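Local atomic coordinates of ABC-type metal ion transport system, periplasmic component (Vibrio vulnificus, PDB entry 3K2D), a protein that binds methionine between its two alpha/beta domains, probably as the substrate-binding lipoprotein of an ABC importer, and activates Toll-like receptor 2. Residues 6-11 and 34-39; 12-17 and 40-45; 76-81 and 203-208; 108-113 and 152-157. The protein carries 4 engineered substitutions. All blocks are in the same frame, centred on the assembly; numbering follows the deposited sequence.

Contact 1. Residues 6-11 and 34-39; sequences SKVKVG and LDVELV
Val10 and Val36 meet methyl to methyl, CG2 of Val10 resting 3.7 Å from CG1 of Val36, their side chains slanting across one another on the face they share with Val8 and Leu38. Val36 sends its other branch, CG2, back to CG1 of Val8, which also touches the CD2 tip of Leu34 at close to a right angle. That Val8 methyl sits between its own backbone N and carbonyl carbon (chi1 61°), which turns it toward the 34-39 segment. Branched aliphatic residues suit this face because Phe219 of helix 214-223 packs on Val10 and Val36, while Ala25 of helix 16-32 also meets Val36. On the other face Lys9 and Glu37 run side by side, pointing the same way. The aliphatic part of Lys9, CG to CE, runs alongside Glu37 OE2; NZ stays 4.5 Å from it, too far for a salt bridge. At the entrance to the strands, one water donates to both Ser6 O and Asp35 OD2. Val8 and Val10 each give and accept a backbone bond, reaching Asp35, Glu37 and Val39. This staggered ladder is that of parallel strands, here joined through helix 16-32 as a beta-alpha-beta unit.

Contact 2. Residues 12-17 and 40-45; sequences VMAGAE and TFTDYV. With MET (methionine), chain C.
Met13 lays its terminal methyl against Tyr44, CE lying 3.6 Å from ring atom CD1, while SD is at the ring edge, 5.3 Å from its centroid, a Met-aromatic contact. The Met13 chain bends at both chi2 (-50°) and chi3 (-71°), and this fold brings CE back beside Phe41 O as well as the ring. A flexible thioether suits the place, since it can follow the turn of the chain after the strand. The bound methionine lies over one face of Tyr44, its CE 3.9 Å above the ring plane and over the centre; the ligand's CA comes 3.6 Å from Tyr44 OH. Further out, parallel strands hold the loop that carries the tyrosine. Phe41 N donates to Val12 O at 2.7 Å, and Ala14 N donates to Phe41 O at 2.9 Å in a nearly straight bond (169°). Val12 O also lies in the plane of the Phe41 ring, at its edge. Tyr44 OH and Glu17 OE2 are both hydrogen-bonded to Thr177 OG1, which in turn binds the ligand; Arg119 and Asn202 bind it too. The chemistry is thus divided: the aromatic face offers dispersion and CH-pi contact to an apolar thioether tail, whereas the hydroxyl, tied to Thr177, belongs to the polar network round the ligand's amino acid end.

Contact 3. Residues 76-81 and 203-208; sequences YKLTIA and LIVARQ
Gln208 lies across the entrance to strand 78-81, and its side chain touches Lys77 and Thr79 in turn. CB is 3.5 Å from Lys77 O and also close to Thr79 OG1. CG of Gln208, held anti to the backbone N (chi1 -166°), remains near that hydroxyl, 3.7 Å from Thr79 OG1. At the tip the amide splits its contacts: OE1 lies 3.9 Å from Lys77 CB, and NE2 is beside CD and CE of the same lysine. These are van der Waals contacts, suited to long polar chains at an exposed strand end; Gln208 N adds a weak bond to Lys77 O. The two strands are antiparallel, with 78-83 at the outer margin of a mixed five-stranded sheet and 202-207 between it and 58-63. Thr79 and Ala206 form a hydrogen-bonded pair, joined by two almost straight bonds, Thr79 N to Ala206 O at 2.9 Å and Ala206 N to Thr79 O at 3.1 Å. Farther along, Ala81 N reaches Ile204 O at 2.8 Å. On one face the methyl tips of Ile80 CD1 and Leu203 CD1 meet at 3.6 Å, and Val205 CG1 packs against Leu78 CB; Leu67 of helix 64-74 covers Leu78, Ile80 and Val205. Ala81 and Ala206, whose small side chains let a helix approach, lie against Val216 of helix 214-223.

Contact 4. Residues 108-113 and 152-157; sequences IAVPND and ITIMEL. Engineered in segment 152-157: Met155 (natural residue Val).
Val110 O accepts a short, straight bond from Leu157 N, 2.8 Å long with an angle of 169° at the hydrogen, the donor standing almost in line with the carbonyl. The same oxygen takes a longer CA-H contact from Glu156. One step back, Val110 N gives its hydrogen to Met155 O, so the valine is gripped through both backbone groups; Ile108 repeats this with Met155 N and Thr153 O. Asn112 N adds a weak bond to Leu157 O (115°), where strand 108-111 gives way to a turn. Its chi1 (57°) places the Asn112 amide beside the Leu157 carbonyl, without a side-chain hydrogen bond to it. Ile108 and Ile152 cross at a slant, Ile108 CD1 lying 3.6 Å from Ile152 CD1. Val110 CG2 meets Ile154 CG2 at 3.8 Å. These four beta-branched residues are compact and compatible with extended backbone; Glu156 adds its CG, 3.9 Å from Val110 CG2. On the other face Ala109 CB touches Leu157 CD1 (3.9 Å), its small side chain fitting beneath helix 162-165. Met155, an engineered residue, bends its chain so that the sulfur end leads away from strand 108-111. Strand 153-157 is the outermost of its mixed sheet, and 107-111 lies between it and 171-174. Leu124 and Leu117 of helix 114-126 pack on Ile154 and Glu156 from one face, while Leu162 and Ser165 of helix 162-165 close over Ala109 and Leu157 from the other.

Contacts 1 and 2 are successive parts of one parallel strand pair, 8-13 with 36-41, and touch where Val39 O meets Val12 N. Contact 3 belongs to the same sheet but lies at its other margin and is antiparallel, whereas contact 4, parallel again, is in the second sheet, its centre about 35 Å from that of contact 1. None is wholly buried: each combines an apolar face under helices with more open polar residues, lysine and acidic side chains without a salt bridge in contact 1 and amide-lysine packing in contact 3. Contact 2, nearest the centre of the chain, alone supplies a residue of the ligand pocket, through aromatic and thioether chemistry.

Contact 1. Residues 6-11 and 34-39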
loop_
_atom_site.group_PDB
_atom_site.type_symbol
_atom_site.label_atom_id
_atom_site.label_comp_id
_atom_site.label_asym_id
_atom_site.label_seq_id
_atom_site.Cartn_x
_atom_site.Cartn_y
_atom_site.Cartn_z
ATOM N N SER A 6 -24.901 14.599 8.908
ATOM C CA SER A 6 -24.741 13.160 9.006
ATOM C C SER A 6 -23.559 12.780 8.107
ATOM O O SER A 6 -23.585 13.045 6.907
ATOM C CB SER A 6 -26.019 12.476 8.520
ATOM O OG SER A 6 -25.856 11.073 8.483
ATOM N N LYS A 7 -22.522 12.168 8.674
ATOM C CA LYS A 7 -21.363 11.810 7.867
ATOM C C LYS A 7 -20.893 10.370 8.012
ATOM O O LYS A 7 -21.290 9.659 8.930
ATOM C CB LYS A 7 -20.206 12.765 8.171
ATOM C CG LYS A 7 -20.543 14.213 7.854
ATOM C CD LYS A 7 -19.314 15.113 7.840
ATOM C CE LYS A 7 -19.708 16.557 7.561
ATOM N NZ LYS A 7 -18.525 17.435 7.333
ATOM N N VAL A 8 -20.056 9.937 7.081
ATOM C CA VAL A 8 -19.525 8.586 7.111
ATOM C C VAL A 8 -18.005 8.708 7.188
ATOM O O VAL A 8 -17.398 9.477 6.442
ATOM C CB VAL A 8 -19.957 7.787 5.847
ATOM C CG1 VAL A 8 -19.432 8.446 4.598
ATOM C CG2 VAL A 8 -19.464 6.375 5.933
ATOM N N LYS A 9 -17.400 7.967 8.112
ATOM C CA LYS A 9 -15.959 8.012 8.304
ATOM C C LYS A 9 -15.197 7.008 7.458
ATOM O O LYS A 9 -15.388 5.799 7.594
ATOM C CB LYS A 9 -15.620 7.787 9.775
ATOM C CG LYS A 9 -15.968 8.953 10.658
ATOM C CD LYS A 9 -15.734 8.653 12.125
ATOM C CE LYS A 9 -16.180 9.841 12.965
ATOM N NZ LYS A 9 -16.386 9.490 14.402
ATOM N N VAL A 10 -14.330 7.523 6.591
ATOM C CA VAL A 10 -13.509 6.688 5.725
ATOM C C VAL A 10 -12.061 6.795 6.196
ATOM O O VAL A 10 -11.538 7.896 6.384
ATOM C CB VAL A 10 -13.577 7.149 4.240
ATOM C CG1 VAL A 10 -12.680 6.275 3.383
ATOM C CG2 VAL A 10 -15.012 7.081 3.729
ATOM N N GLY A 11 -11.425 5.644 6.400
ATOM C CA GLY A 11 -10.041 5.623 6.839
ATOM C C GLY A 11 -9.085 5.532 5.661
ATOM O O GLY A 11 -9.260 4.699 4.771
ATOM N N LEU A 34 -23.343 12.474 -0.737
ATOM C CA LEU A 34 -22.791 11.688 0.354
ATOM C C LEU A 34 -21.728 12.513 1.064
ATOM O O LEU A 34 -20.698 12.830 0.481
ATOM C CB LEU A 34 -22.148 10.414 -0.204
ATOM C CG LEU A 34 -22.083 9.124 0.626
ATOM C CD1 LEU A 34 -20.868 8.337 0.162
ATOM C CD2 LEU A 34 -21.984 9.405 2.111
ATOM N N ASP A 35 -21.973 12.870 2.316
ATOM C CA ASP A 35 -20.993 13.647 3.056
ATOM C C ASP A 35 -19.950 12.726 3.664
ATOM O O ASP A 35 -20.269 11.864 4.480
ATOM C CB ASP A 35 -21.674 14.478 4.139
ATOM C CG ASP A 35 -22.449 15.646 3.562
ATOM O OD1 ASP A 35 -21.911 16.317 2.652
ATOM O OD2 ASP A 35 -23.584 15.899 4.012
ATOM N N VAL A 36 -18.700 12.907 3.255
ATOM C CA VAL A 36 -17.632 12.065 3.752
ATOM C C VAL A 36 -16.620 12.808 4.607
ATOM O O VAL A 36 -16.301 13.969 4.361
ATOM C CB VAL A 36 -16.879 11.384 2.583
ATOM C CG1 VAL A 36 -15.649 10.639 3.096
ATOM C CG2 VAL A 36 -17.808 10.425 1.868
ATOM N N GLU A 37 -16.134 12.120 5.628
ATOM C CA GLU A 37 -15.125 12.668 6.514
ATOM C C GLU A 37 -13.920 11.745 6.461
ATOM O O GLU A 37 -13.991 10.589 6.870
ATOM C CB GLU A 37 -15.637 12.761 7.950
ATOM C CG GLU A 37 -14.519 12.819 8.963
ATOM C CD GLU A 37 -14.977 13.306 10.313
ATOM O OE1 GLU A 37 -15.248 14.523 10.442
ATOM O OE2 GLU A 37 -15.072 12.474 11.240
ATOM N N LEU A 38 -12.818 12.258 5.935
ATOM C CA LEU A 38 -11.604 11.480 5.839
ATOM C C LEU A 38 -10.928 11.389 7.191
ATOM O O LEU A 38 -10.877 12.365 7.930
ATOM C CB LEU A 38 -10.644 12.113 4.833
ATOM C CG LEU A 38 -10.771 11.731 3.357
ATOM C CD1 LEU A 38 -11.978 10.851 3.110
ATOM C CD2 LEU A 38 -10.843 12.999 2.536
ATOM N N VAL A 39 -10.430 10.198 7.508
ATOM C CA VAL A 39 -9.711 9.954 8.747
ATOM C C VAL A 39 -8.374 9.351 8.319
ATOM O O VAL A 39 -8.298 8.199 7.876
ATOM C CB VAL A 39 -10.473 8.970 9.672
ATOM C CG1 VAL A 39 -9.678 8.733 10.951
ATOM C CG2 VAL A 39 -11.841 9.535 10.016
HETATM O O HOH W 1 -25.119 13.885 4.793
#

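Contact 2. Residues 12-17 and 40-45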
loop_
_atom_site.group_PDB
_atom_site.type_symbol
_atom_site.label_atom_id
_atom_site.label_comp_id
_atom_site.label_asym_id
_atom_site.label_seq_id
_atom_site.Cartn_x
_atom_site.Cartn_y
_atom_site.Cartn_z
ATOM N N VAL A 12 -8.077 6.399 5.650
ATOM C CA VAL A 12 -7.104 6.412 4.571
ATOM C C VAL A 12 -5.707 6.694 5.120
ATOM O O VAL A 12 -5.537 6.981 6.304
ATOM C CB VAL A 12 -7.470 7.484 3.514
ATOM C CG1 VAL A 12 -8.895 7.252 3.002
ATOM C CG2 VAL A 12 -7.339 8.878 4.112
ATOM N N MET A 13 -4.701 6.606 4.267
ATOM C CA MET A 13 -3.353 6.870 4.728
ATOM C C MET A 13 -2.997 8.332 4.481
ATOM O O MET A 13 -3.341 8.913 3.447
ATOM C CB MET A 13 -2.348 5.941 4.026
ATOM C CG MET A 13 -2.597 4.426 4.242
ATOM S SD MET A 13 -2.817 3.903 5.911
ATOM C CE MET A 13 -1.399 4.064 6.420
ATOM N N ALA A 14 -2.326 8.930 5.459
ATOM C CA ALA A 14 -1.891 10.321 5.381
ATOM C C ALA A 14 -1.033 10.583 4.124
ATOM O O ALA A 14 -0.369 9.683 3.620
ATOM C CB ALA A 14 -1.098 10.661 6.633
ATOM N N GLY A 15 -1.060 11.811 3.612
ATOM C CA GLY A 15 -0.255 12.132 2.445
ATOM C C GLY A 15 -0.905 12.054 1.066
ATOM O O GLY A 15 -2.069 12.407 0.882
ATOM N N ALA A 16 -0.128 11.594 0.091
ATOM C CA ALA A 16 -0.579 11.469 -1.283
ATOM C C ALA A 16 -1.915 10.760 -1.400
ATOM O O ALA A 16 -2.802 11.197 -2.138
ATOM C CB ALA A 16 0.472 10.727 -2.104
ATOM N N GLU A 17 -2.065 9.661 -0.678
ATOM C CA GLU A 17 -3.305 8.901 -0.746
ATOM C C GLU A 17 -4.517 9.636 -0.176
ATOM O O GLU A 17 -5.640 9.456 -0.653
ATOM C CB GLU A 17 -3.108 7.539 -0.079
ATOM C CG GLU A 17 -2.392 6.566 -1.001
ATOM C CD GLU A 17 -2.078 5.230 -0.353
ATOM O OE1 GLU A 17 -2.940 4.697 0.383
ATOM O OE2 GLU A 17 -0.973 4.706 -0.599
ATOM N N THR A 40 -7.316 10.143 8.446
ATOM C CA THR A 40 -5.986 9.705 8.040
ATOM C C THR A 40 -5.253 8.905 9.104
ATOM O O THR A 40 -5.387 9.161 10.301
ATOM C CB THR A 40 -5.122 10.907 7.661
ATOM O OG1 THR A 40 -4.939 11.732 8.817
ATOM C CG2 THR A 40 -5.802 11.727 6.553
ATOM N N PHE A 41 -4.482 7.924 8.650
ATOM C CA PHE A 41 -3.699 7.071 9.534
ATOM C C PHE A 41 -2.265 7.016 9.026
ATOM O O PHE A 41 -2.015 7.216 7.835
ATOM C CB PHE A 41 -4.274 5.652 9.557
ATOM C CG PHE A 41 -5.605 5.545 10.235
ATOM C CD1 PHE A 41 -6.775 5.884 9.563
ATOM C CD2 PHE A 41 -5.688 5.123 11.558
ATOM C CE1 PHE A 41 -8.006 5.804 10.200
ATOM C CE2 PHE A 41 -6.919 5.042 12.202
ATOM C CZ PHE A 41 -8.080 5.384 11.522
ATOM N N THR A 42 -1.323 6.731 9.920
ATOM C CA THR A 42 0.080 6.654 9.522
ATOM C C THR A 42 0.656 5.241 9.603
ATOM O O THR A 42 1.770 5.002 9.146
ATOM C CB THR A 42 0.957 7.572 10.388
ATOM O OG1 THR A 42 0.781 7.231 11.768
ATOM C CG2 THR A 42 0.592 9.036 10.167
ATOM N N ASP A 43 -0.099 4.307 10.173
ATOM C CA ASP A 43 0.377 2.929 10.320
ATOM C C ASP A 43 -0.592 1.953 9.651
ATOM O O ASP A 43 -1.804 2.075 9.815
ATOM C CB ASP A 43 0.496 2.587 11.813
ATOM C CG ASP A 43 1.492 1.470 12.093
ATOM O OD1 ASP A 43 1.459 0.417 11.409
ATOM O OD2 ASP A 43 2.313 1.646 13.019
ATOM N N TYR A 44 -0.064 0.977 8.920
ATOM C CA TYR A 44 -0.921 -0.004 8.249
ATOM C C TYR A 44 -1.767 -0.896 9.163
ATOM O O TYR A 44 -2.857 -1.308 8.770
ATOM C CB TYR A 44 -0.107 -0.927 7.329
ATOM C CG TYR A 44 0.394 -0.298 6.042
ATOM C CD1 TYR A 44 -0.287 0.764 5.430
ATOM C CD2 TYR A 44 1.524 -0.807 5.404
ATOM C CE1 TYR A 44 0.154 1.294 4.212
ATOM C CE2 TYR A 44 1.966 -0.292 4.198
ATOM C CZ TYR A 44 1.283 0.752 3.604
ATOM O OH TYR A 44 1.733 1.222 2.390
ATOM N N VAL A 45 -1.288 -1.195 10.371
ATOM C CA VAL A 45 -2.043 -2.086 11.266
ATOM C C VAL A 45 -3.243 -1.482 11.981
ATOM O O VAL A 45 -3.942 -2.184 12.713
ATOM C CB VAL A 45 -1.145 -2.708 12.370
ATOM C CG1 VAL A 45 -0.030 -3.520 11.745
ATOM C CG2 VAL A 45 -0.600 -1.621 13.266
HETATM N N MET C . -0.604 0.694 -0.568
HETATM C CA MET C . 0.387 -0.448 -0.501
HETATM C C MET C . 0.873 -0.701 -1.884
HETATM O O MET C . 0.042 -0.699 -2.833
HETATM C CB MET C . -0.204 -1.764 -0.037
HETATM C CG MET C . -0.720 -1.753 1.331
HETATM S SD MET C . -0.904 -3.383 1.963
HETATM C CE MET C . -1.474 -2.748 3.497
HETATM O OXT MET C . 2.080 -0.931 -2.051
#

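Contact 3. Residues 76-81 and 203-208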
loop_
_atom_site.group_PDB
_atom_site.type_symbol
_atom_site.label_atom_id
_atom_site.label_comp_id
_atom_site.label_asym_id
_atom_site.label_seq_id
_atom_site.Cartn_x
_atom_site.Cartn_y
_atom_site.Cartn_z
ATOM N N TYR A 76 -10.972 -10.217 11.938
ATOM C CA TYR A 76 -11.760 -8.993 11.809
ATOM C C TYR A 76 -13.146 -9.002 11.130
ATOM O O TYR A 76 -13.942 -8.085 11.368
ATOM C CB TYR A 76 -10.910 -7.902 11.150
ATOM C CG TYR A 76 -9.781 -7.354 11.998
ATOM C CD1 TYR A 76 -9.964 -7.059 13.354
ATOM C CD2 TYR A 76 -8.544 -7.057 11.425
ATOM C CE1 TYR A 76 -8.943 -6.477 14.105
ATOM C CE2 TYR A 76 -7.527 -6.477 12.163
ATOM C CZ TYR A 76 -7.727 -6.187 13.497
ATOM O OH TYR A 76 -6.713 -5.591 14.211
ATOM N N LYS A 77 -13.453 -9.976 10.283
ATOM C CA LYS A 77 -14.781 -9.986 9.626
ATOM C C LYS A 77 -15.021 -8.741 8.752
ATOM O O LYS A 77 -15.787 -7.849 9.104
ATOM C CB LYS A 77 -15.905 -10.074 10.672
ATOM C CG LYS A 77 -15.647 -11.086 11.766
ATOM C CD LYS A 77 -16.788 -12.083 11.931
ATOM C CE LYS A 77 -18.076 -11.400 12.350
ATOM N NZ LYS A 77 -19.127 -12.402 12.698
ATOM N N LEU A 78 -14.375 -8.703 7.596
ATOM C CA LEU A 78 -14.502 -7.570 6.698
ATOM C C LEU A 78 -14.811 -8.076 5.307
ATOM O O LEU A 78 -14.606 -9.247 5.014
ATOM C CB LEU A 78 -13.189 -6.790 6.689
ATOM C CG LEU A 78 -12.687 -6.467 8.095
ATOM C CD1 LEU A 78 -11.275 -5.890 8.037
ATOM C CD2 LEU A 78 -13.652 -5.500 8.759
ATOM N N THR A 79 -15.296 -7.198 4.445
ATOM C CA THR A 79 -15.608 -7.605 3.091
ATOM C C THR A 79 -15.112 -6.556 2.114
ATOM O O THR A 79 -15.244 -5.354 2.368
ATOM C CB THR A 79 -17.131 -7.774 2.884
ATOM O OG1 THR A 79 -17.662 -8.624 3.903
ATOM C CG2 THR A 79 -17.420 -8.401 1.539
ATOM N N ILE A 80 -14.537 -7.003 1.003
ATOM C CA ILE A 80 -14.066 -6.073 -0.004
ATOM C C ILE A 80 -15.281 -5.407 -0.666
ATOM O O ILE A 80 -16.254 -6.080 -1.022
ATOM C CB ILE A 80 -13.220 -6.795 -1.064
ATOM C CG1 ILE A 80 -11.943 -7.346 -0.411
ATOM C CG2 ILE A 80 -12.875 -5.834 -2.199
ATOM C CD1 ILE A 80 -11.069 -8.210 -1.333
ATOM N N ALA A 81 -15.225 -4.086 -0.818
ATOM C CA ALA A 81 -16.319 -3.332 -1.432
ATOM C C ALA A 81 -16.037 -2.978 -2.898
ATOM O O ALA A 81 -16.963 -2.874 -3.707
ATOM C CB ALA A 81 -16.578 -2.072 -0.634
ATOM N N LEU A 203 -7.816 -1.627 -2.318
ATOM C CA LEU A 203 -9.234 -1.814 -2.162
ATOM C C LEU A 203 -9.907 -0.896 -1.171
ATOM O O LEU A 203 -9.267 -0.248 -0.341
ATOM C CB LEU A 203 -9.490 -3.238 -1.679
ATOM C CG LEU A 203 -8.603 -4.370 -2.182
ATOM C CD1 LEU A 203 -8.700 -5.539 -1.232
ATOM C CD2 LEU A 203 -9.019 -4.766 -3.560
ATOM N N ILE A 204 -11.227 -0.856 -1.277
ATOM C CA ILE A 204 -12.032 -0.110 -0.342
ATOM C C ILE A 204 -12.688 -1.260 0.402
ATOM O O ILE A 204 -13.406 -2.077 -0.183
ATOM C CB ILE A 204 -13.092 0.744 -1.037
ATOM C CG1 ILE A 204 -12.407 1.884 -1.799
ATOM C CG2 ILE A 204 -14.085 1.273 -0.001
ATOM C CD1 ILE A 204 -13.346 2.747 -2.621
ATOM N N VAL A 205 -12.393 -1.353 1.685
ATOM C CA VAL A 205 -12.934 -2.420 2.494
ATOM C C VAL A 205 -13.886 -1.868 3.540
ATOM O O VAL A 205 -13.667 -0.777 4.104
ATOM C CB VAL A 205 -11.804 -3.204 3.203
ATOM C CG1 VAL A 205 -12.393 -4.340 4.018
ATOM C CG2 VAL A 205 -10.812 -3.732 2.166
ATOM N N ALA A 206 -14.942 -2.633 3.793
ATOM C CA ALA A 206 -15.940 -2.252 4.772
ATOM C C ALA A 206 -16.176 -3.457 5.672
ATOM O O ALA A 206 -15.581 -4.521 5.466
ATOM C CB ALA A 206 -17.229 -1.856 4.065
ATOM N N ARG A 207 -17.024 -3.295 6.682
ATOM C CA ARG A 207 -17.328 -4.424 7.544
ATOM C C ARG A 207 -18.189 -5.395 6.757
ATOM O O ARG A 207 -18.768 -5.051 5.727
ATOM C CB ARG A 207 -18.070 -3.989 8.802
ATOM C CG ARG A 207 -17.170 -3.385 9.857
ATOM C CD ARG A 207 -17.909 -3.222 11.157
ATOM N NE ARG A 207 -18.976 -2.236 11.050
ATOM C CZ ARG A 207 -18.761 -0.931 10.951
ATOM N NH1 ARG A 207 -17.522 -0.466 10.945
ATOM N NH2 ARG A 207 -19.778 -0.091 10.871
ATOM N N GLN A 208 -18.255 -6.615 7.256
ATOM C CA GLN A 208 -19.029 -7.688 6.656
ATOM C C GLN A 208 -20.527 -7.361 6.742
ATOM O O GLN A 208 -21.302 -7.707 5.850
ATOM C CB GLN A 208 -18.700 -8.955 7.431
ATOM C CG GLN A 208 -19.099 -10.264 6.835
ATOM C CD GLN A 208 -18.354 -11.397 7.518
ATOM O OE1 GLN A 208 -17.159 -11.605 7.278
ATOM N NE2 GLN A 208 -19.047 -12.115 8.400
#

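Contact 4. Residues 108-113 and 152-157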
loop_
_atom_site.group_PDB
_atom_site.type_symbol
_atom_site.label_atom_id
_atom_site.label_comp_id
_atom_site.label_asym_id
_atom_site.label_seq_id
_atom_site.Cartn_x
_atom_site.Cartn_y
_atom_site.Cartn_z
ATOM N N ILE A 108 19.895 -4.344 2.033
ATOM C CA ILE A 108 18.701 -3.965 1.283
ATOM C C ILE A 108 17.527 -3.955 2.254
ATOM O O ILE A 108 17.197 -4.979 2.857
ATOM C CB ILE A 108 18.406 -4.957 0.123
ATOM C CG1 ILE A 108 19.467 -4.804 -0.971
ATOM C CG2 ILE A 108 17.014 -4.714 -0.431
ATOM C CD1 ILE A 108 19.213 -5.624 -2.213
ATOM N N ALA A 109 16.904 -2.794 2.409
ATOM C CA ALA A 109 15.772 -2.662 3.319
ATOM C C ALA A 109 14.436 -2.983 2.635
ATOM O O ALA A 109 14.214 -2.612 1.481
ATOM C CB ALA A 109 15.741 -1.256 3.903
ATOM N N VAL A 110 13.560 -3.678 3.363
ATOM C CA VAL A 110 12.232 -4.070 2.872
ATOM C C VAL A 110 11.214 -3.999 4.020
ATOM O O VAL A 110 11.585 -3.964 5.192
ATOM C CB VAL A 110 12.224 -5.540 2.330
ATOM C CG1 VAL A 110 13.355 -5.748 1.333
ATOM C CG2 VAL A 110 12.353 -6.530 3.478
ATOM N N PRO A 111 9.914 -3.947 3.693
ATOM C CA PRO A 111 8.904 -3.891 4.755
ATOM C C PRO A 111 8.869 -5.217 5.513
ATOM O O PRO A 111 9.285 -6.246 4.982
ATOM C CB PRO A 111 7.616 -3.593 4.000
ATOM C CG PRO A 111 7.896 -4.081 2.616
ATOM C CD PRO A 111 9.310 -3.673 2.381
ATOM N N ASN A 112 8.385 -5.195 6.754
ATOM C CA ASN A 112 8.367 -6.408 7.560
ATOM C C ASN A 112 7.043 -7.141 7.740
ATOM O O ASN A 112 7.033 -8.261 8.250
ATOM C CB ASN A 112 8.981 -6.138 8.936
ATOM C CG ASN A 112 8.291 -5.022 9.674
ATOM O OD1 ASN A 112 7.242 -4.538 9.259
ATOM N ND2 ASN A 112 8.878 -4.610 10.790
ATOM N N ASP A 113 5.926 -6.536 7.355
ATOM C CA ASP A 113 4.677 -7.264 7.487
ATOM C C ASP A 113 4.814 -8.384 6.448
ATOM O O ASP A 113 5.395 -8.185 5.385
ATOM C CB ASP A 113 3.475 -6.359 7.215
ATOM C CG ASP A 113 3.554 -5.675 5.892
ATOM O OD1 ASP A 113 4.324 -4.701 5.776
ATOM O OD2 ASP A 113 2.851 -6.116 4.967
ATOM N N ILE A 152 23.859 -10.458 -0.062
ATOM C CA ILE A 152 23.039 -9.381 0.459
ATOM C C ILE A 152 22.468 -9.696 1.845
ATOM O O ILE A 152 22.290 -10.858 2.216
ATOM C CB ILE A 152 21.855 -9.083 -0.493
ATOM C CG1 ILE A 152 22.371 -8.808 -1.904
ATOM C CG2 ILE A 152 21.087 -7.870 -0.006
ATOM C CD1 ILE A 152 21.269 -8.531 -2.920
ATOM N N THR A 153 22.205 -8.649 2.615
ATOM C CA THR A 153 21.596 -8.817 3.922
ATOM C C THR A 153 20.267 -8.090 3.850
ATOM O O THR A 153 20.222 -6.888 3.628
ATOM C CB THR A 153 22.440 -8.210 5.052
ATOM O OG1 THR A 153 23.547 -9.074 5.346
ATOM C CG2 THR A 153 21.597 -8.048 6.302
ATOM N N ILE A 154 19.185 -8.837 4.010
ATOM C CA ILE A 154 17.850 -8.263 3.961
ATOM C C ILE A 154 17.485 -7.661 5.304
ATOM O O ILE A 154 17.406 -8.373 6.307
ATOM C CB ILE A 154 16.787 -9.333 3.614
ATOM C CG1 ILE A 154 17.127 -10.010 2.290
ATOM C CG2 ILE A 154 15.422 -8.698 3.527
ATOM C CD1 ILE A 154 17.195 -9.056 1.133
ATOM N N MET A 155 17.270 -6.350 5.320
ATOM C CA MET A 155 16.878 -5.652 6.539
ATOM C C MET A 155 15.369 -5.440 6.494
ATOM O O MET A 155 14.851 -4.748 5.620
ATOM C CB MET A 155 17.596 -4.301 6.643
ATOM C CG MET A 155 19.129 -4.389 6.795
ATOM S SD MET A 155 19.719 -5.200 8.292
ATOM C CE MET A 155 19.255 -4.030 9.453
ATOM N N GLU A 156 14.658 -6.062 7.423
ATOM C CA GLU A 156 13.209 -5.934 7.484
ATOM C C GLU A 156 12.860 -4.823 8.464
ATOM O O GLU A 156 13.265 -4.858 9.626
ATOM C CB GLU A 156 12.593 -7.265 7.927
ATOM C CG GLU A 156 12.724 -8.376 6.889
ATOM C CD GLU A 156 12.491 -9.768 7.462
ATOM O OE1 GLU A 156 11.540 -9.946 8.257
ATOM O OE2 GLU A 156 13.256 -10.692 7.103
ATOM N N LEU A 157 12.112 -3.833 7.987
ATOM C CA LEU A 157 11.717 -2.684 8.805
ATOM C C LEU A 157 10.225 -2.388 8.660
ATOM O O LEU A 157 9.576 -2.843 7.721
ATOM C CB LEU A 157 12.498 -1.436 8.366
ATOM C CG LEU A 157 14.007 -1.559 8.159
ATOM C CD1 LEU A 157 14.522 -0.312 7.493
ATOM C CD2 LEU A 157 14.697 -1.764 9.478
#